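Local coordinates for Exo-beta-1,3-galactanase (Bifidobacterium bifidum, PDB 5FLW), which probably acts as a family 43 glycoside hydrolase that releases galactose from the ends of beta-1,3-galactan chains, at residues A[37-42]-A[266-271]. Sequence-based numbering, arbitrary orientation.
Sequences ENKVNG and DRWQEH
Trp268 brings the far end of its indole, the six-membered ring, against the side chains of Glu37 and Lys39. Lys39 comes in at the ring's edge, close to its plane, with its CD 3.9 Å from Trp268 CZ3. Glu37 arrives obliquely, OE1 lying 3.7 Å from CH2 of Trp268, and the carboxylate plane is turned only 20° from that of the ring. No hydrogen bond crosses here; the polar link runs within 37-42, where Lys39 NZ makes a 2.8 Å salt bridge to Glu37 OE1. To reach it the lysine, extended as far as CD, bends at its last two torsions, and its ammonium meets the carboxylate on the anti side, 32° out of plane. Glu37 OE2 takes a hydrogen bond from Arg83 N, so both oxygens are engaged, while Trp268 NE1 is tied to Gln244 OE1. Within 266-271, Asp266 CB lies 3.3 Å above the plane of the Trp268 ring, offset toward its rim. The close packing between the two segments is confined to Glu37, Lys39 and Trp268. Beyond them the chains part: the type I turn Lys39–Gly42, closed by Gly42 N to Lys39 O at 3.1 Å, and the exposed Glu270 and His271 do not meet. The contact joins the loops following strands 31-37 and 261-266, in the first and last four-stranded blades of the five-bladed beta-propeller characteristic of family 43.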
ATOM      1  N   GLU A  37       7.909   5.769   0.532  1.00  9.52           N
ATOM      2  CA  GLU A  37       9.333   5.450   0.656  1.00  8.06           C
ATOM      3  C   GLU A  37      10.178   6.612   0.138  1.00  9.73           C
ATOM      4  O   GLU A  37      10.057   6.992  -1.023  1.00 11.27           O
ATOM      5  CB  GLU A  37       9.647   4.194  -0.156  1.00  9.49           C
ATOM      6  CG  GLU A  37       8.827   2.971   0.244  1.00 10.01           C
ATOM      7  CD  GLU A  37       8.948   1.800  -0.729  1.00  8.88           C
ATOM      8  OE1 GLU A  37       9.817   1.814  -1.628  1.00 10.88           O
ATOM      9  OE2 GLU A  37       8.111   0.867  -0.640  1.00 12.46           O
ATOM     10  N   ASN A  38      11.070   7.156   0.973  1.00 10.23           N
ATOM     11  CA  ASN A  38      12.062   8.109   0.478  1.00 10.59           C
ATOM     12  C   ASN A  38      13.136   7.325  -0.282  1.00 11.98           C
ATOM     13  O   ASN A  38      13.868   6.525   0.322  1.00 11.62           O
ATOM     14  CB  ASN A  38      12.701   8.836   1.653  1.00 11.61           C
ATOM     15  CG  ASN A  38      13.677   9.918   1.209  1.00 13.78           C
ATOM     16  OD1 ASN A  38      13.633  10.352   0.064  1.00 14.48           O
ATOM     17  ND2 ASN A  38      14.560  10.361   2.120  1.00 12.36           N
ATOM     18  N   LYS A  39      13.245   7.539  -1.605  1.00 10.21           N
ATOM     19  CA  LYS A  39      14.183   6.765  -2.417  1.00 12.49           C
ATOM     20  C   LYS A  39      15.160   7.646  -3.200  1.00  9.87           C
ATOM     21  O   LYS A  39      15.697   7.203  -4.227  1.00 12.07           O
ATOM     22  CB  LYS A  39      13.471   5.751  -3.332  1.00 10.98           C
ATOM     23  CG  LYS A  39      12.359   4.981  -2.642  1.00 13.11           C
ATOM     24  CD  LYS A  39      11.807   3.796  -3.465  1.00 10.50           C
ATOM     25  CE  LYS A  39      12.679   2.552  -3.303  1.00 10.53           C
ATOM     26  NZ  LYS A  39      12.642   2.052  -1.885  1.00 11.27           N
ATOM     27  N   VAL A  40      15.424   8.870  -2.713  0.55 11.34           N
ATOM     28  CA  VAL A  40      16.235   9.829  -3.473  0.55 12.21           C
ATOM     29  C   VAL A  40      17.618   9.281  -3.787  0.55 12.37           C
ATOM     30  O   VAL A  40      18.205   9.616  -4.824  0.55 16.29           O
ATOM     31  CB  VAL A  40      16.337  11.199  -2.775  0.55 13.70           C
ATOM     32  CG1 VAL A  40      15.029  11.959  -2.859  0.55 21.15           C
ATOM     33  CG2 VAL A  40      16.816  11.033  -1.335  0.55 11.28           C
ATOM     34  N   ASN A  41      18.162   8.445  -2.910  1.00 12.28           N
ATOM     35  CA  ASN A  41      19.493   7.896  -3.085  1.00 12.62           C
ATOM     36  C   ASN A  41      19.492   6.370  -3.208  1.00 15.18           C
ATOM     37  O   ASN A  41      20.457   5.715  -2.803  1.00 15.63           O
ATOM     38  CB  ASN A  41      20.419   8.391  -1.973  1.00 15.55           C
ATOM     39  CG  ASN A  41      20.678   9.917  -2.059  1.00 36.28           C
ATOM     40  OD1 ASN A  41      21.113  10.429  -3.102  1.00 46.49           O
ATOM     41  ND2 ASN A  41      20.379  10.647  -0.977  1.00 37.55           N
ATOM     42  N   GLY A  42      18.415   5.782  -3.763  1.00 11.73           N
ATOM     43  CA  GLY A  42      18.436   4.362  -4.097  1.00 10.34           C
ATOM     44  C   GLY A  42      17.550   3.499  -3.207  1.00 12.60           C
ATOM     45  O   GLY A  42      16.579   3.996  -2.628  1.00 12.21           O
ATOM     46  N   ASP A 266       2.640   2.090  -8.937  1.00 13.66           N
ATOM     47  CA  ASP A 266       4.028   2.531  -9.067  1.00 12.03           C
ATOM     48  C   ASP A 266       4.615   2.079 -10.402  1.00 10.58           C
ATOM     49  O   ASP A 266       4.444   0.926 -10.796  1.00 12.19           O
ATOM     50  CB  ASP A 266       4.895   1.966  -7.933  1.00 11.88           C
ATOM     51  CG  ASP A 266       4.540   2.554  -6.581  1.00 11.89           C
ATOM     52  OD1 ASP A 266       4.847   3.731  -6.351  1.00 12.35           O
ATOM     53  OD2 ASP A 266       3.934   1.848  -5.754  1.00 14.71           O
ATOM     54  N   ARG A 267       5.348   2.991 -11.068  1.00 13.17           N
ATOM     55  CA  ARG A 267       6.222   2.683 -12.224  1.00 12.14           C
ATOM     56  C   ARG A 267       7.667   2.690 -11.734  1.00 12.45           C
ATOM     57  O   ARG A 267       8.371   3.695 -11.856  1.00 13.94           O
ATOM     58  CB  ARG A 267       6.078   3.724 -13.328  1.00 12.63           C
ATOM     59  CG  ARG A 267       4.992   3.431 -14.257  1.00 18.68           C
ATOM     60  CD  ARG A 267       5.129   4.095 -15.627  1.00 18.66           C
ATOM     61  NE  ARG A 267       3.959   3.668 -16.360  1.00 17.27           N
ATOM     62  CZ  ARG A 267       3.449   4.285 -17.411  1.00 15.14           C
ATOM     63  NH1 ARG A 267       4.016   5.394 -17.894  1.00 15.35           N
ATOM     64  NH2 ARG A 267       2.362   3.771 -17.972  1.00 16.47           N
ATOM     65  N   TRP A 268       8.102   1.549 -11.193  1.00 13.50           N
ATOM     66  CA  TRP A 268       9.403   1.458 -10.550  1.00 13.79           C
ATOM     67  C   TRP A 268      10.523   1.580 -11.572  1.00 16.46           C
ATOM     68  O   TRP A 268      10.538   0.876 -12.593  1.00 17.28           O
ATOM     69  CB  TRP A 268       9.519   0.125  -9.818  1.00 14.89           C
ATOM     70  CG  TRP A 268       8.542  -0.061  -8.719  1.00 13.17           C
ATOM     71  CD1 TRP A 268       7.479  -0.941  -8.685  1.00 15.13           C
ATOM     72  CD2 TRP A 268       8.543   0.620  -7.454  1.00 12.84           C
ATOM     73  NE1 TRP A 268       6.816  -0.836  -7.475  1.00 13.98           N
ATOM     74  CE2 TRP A 268       7.460   0.103  -6.696  1.00 15.82           C
ATOM     75  CE3 TRP A 268       9.371   1.595  -6.870  1.00 12.04           C
ATOM     76  CZ2 TRP A 268       7.187   0.547  -5.380  1.00 13.63           C
ATOM     77  CZ3 TRP A 268       9.093   2.025  -5.580  1.00 11.30           C
ATOM     78  CH2 TRP A 268       8.029   1.501  -4.846  1.00 11.45           C
ATOM     79  N   GLN A 269      11.475   2.450 -11.283  0.52 14.39           N
ATOM     80  CA  GLN A 269      12.637   2.671 -12.142  0.52 16.85           C
ATOM     81  C   GLN A 269      13.864   2.136 -11.409  0.52 14.85           C
ATOM     82  O   GLN A 269      14.420   2.798 -10.532  0.52 13.78           O
ATOM     83  CB  GLN A 269      12.755   4.155 -12.484  0.52 15.95           C
ATOM     84  CG  GLN A 269      11.572   4.655 -13.323  0.52 12.94           C
ATOM     85  CD  GLN A 269      11.624   4.153 -14.760  0.52 16.44           C
ATOM     86  OE1 GLN A 269      11.153   3.062 -15.074  0.52 19.51           O
ATOM     87  NE2 GLN A 269      12.211   4.953 -15.638  0.52 31.73           N
ATOM     88  N   GLU A 270      14.276   0.923 -11.787  1.00 14.51           N
ATOM     89  CA  GLU A 270      15.297   0.190 -11.046  1.00 14.32           C
ATOM     90  C   GLU A 270      16.576   0.996 -10.821  1.00 16.41           C
ATOM     91  O   GLU A 270      17.207   0.892  -9.763  1.00 20.15           O
ATOM     92  CB  GLU A 270      15.574  -1.146 -11.750  1.00 15.59           C
ATOM     93  CG  GLU A 270      16.759  -1.937 -11.221  1.00 17.81           C
ATOM     94  CD  GLU A 270      16.885  -3.293 -11.831  1.00 19.21           C
ATOM     95  OE1 GLU A 270      16.317  -3.523 -12.919  1.00 20.41           O
ATOM     96  OE2 GLU A 270      17.617  -4.142 -11.253  1.00 24.41           O
ATOM     97  N   HIS A 271      16.990   1.780 -11.806  1.00 15.18           N
ATOM     98  CA  HIS A 271      18.241   2.531 -11.722  1.00 20.11           C
ATOM     99  C   HIS A 271      18.057   3.995 -11.339  1.00 23.87           C
ATOM    100  O   HIS A 271      19.022   4.775 -11.396  1.00 21.25           O
ATOM    101  CB  HIS A 271      19.043   2.393 -12.994  1.00 18.29           C
ATOM    102  CG  HIS A 271      19.232   0.943 -13.376  1.00 37.41           C
ATOM    103  ND1 HIS A 271      20.096   0.114 -12.672  1.00 38.76           N
ATOM    104  CD2 HIS A 271      18.614   0.174 -14.302  1.00 42.31           C
ATOM    105  CE1 HIS A 271      20.018  -1.088 -13.185  1.00 38.49           C
ATOM    106  NE2 HIS A 271      19.131  -1.072 -14.166  1.00 47.33           N
TER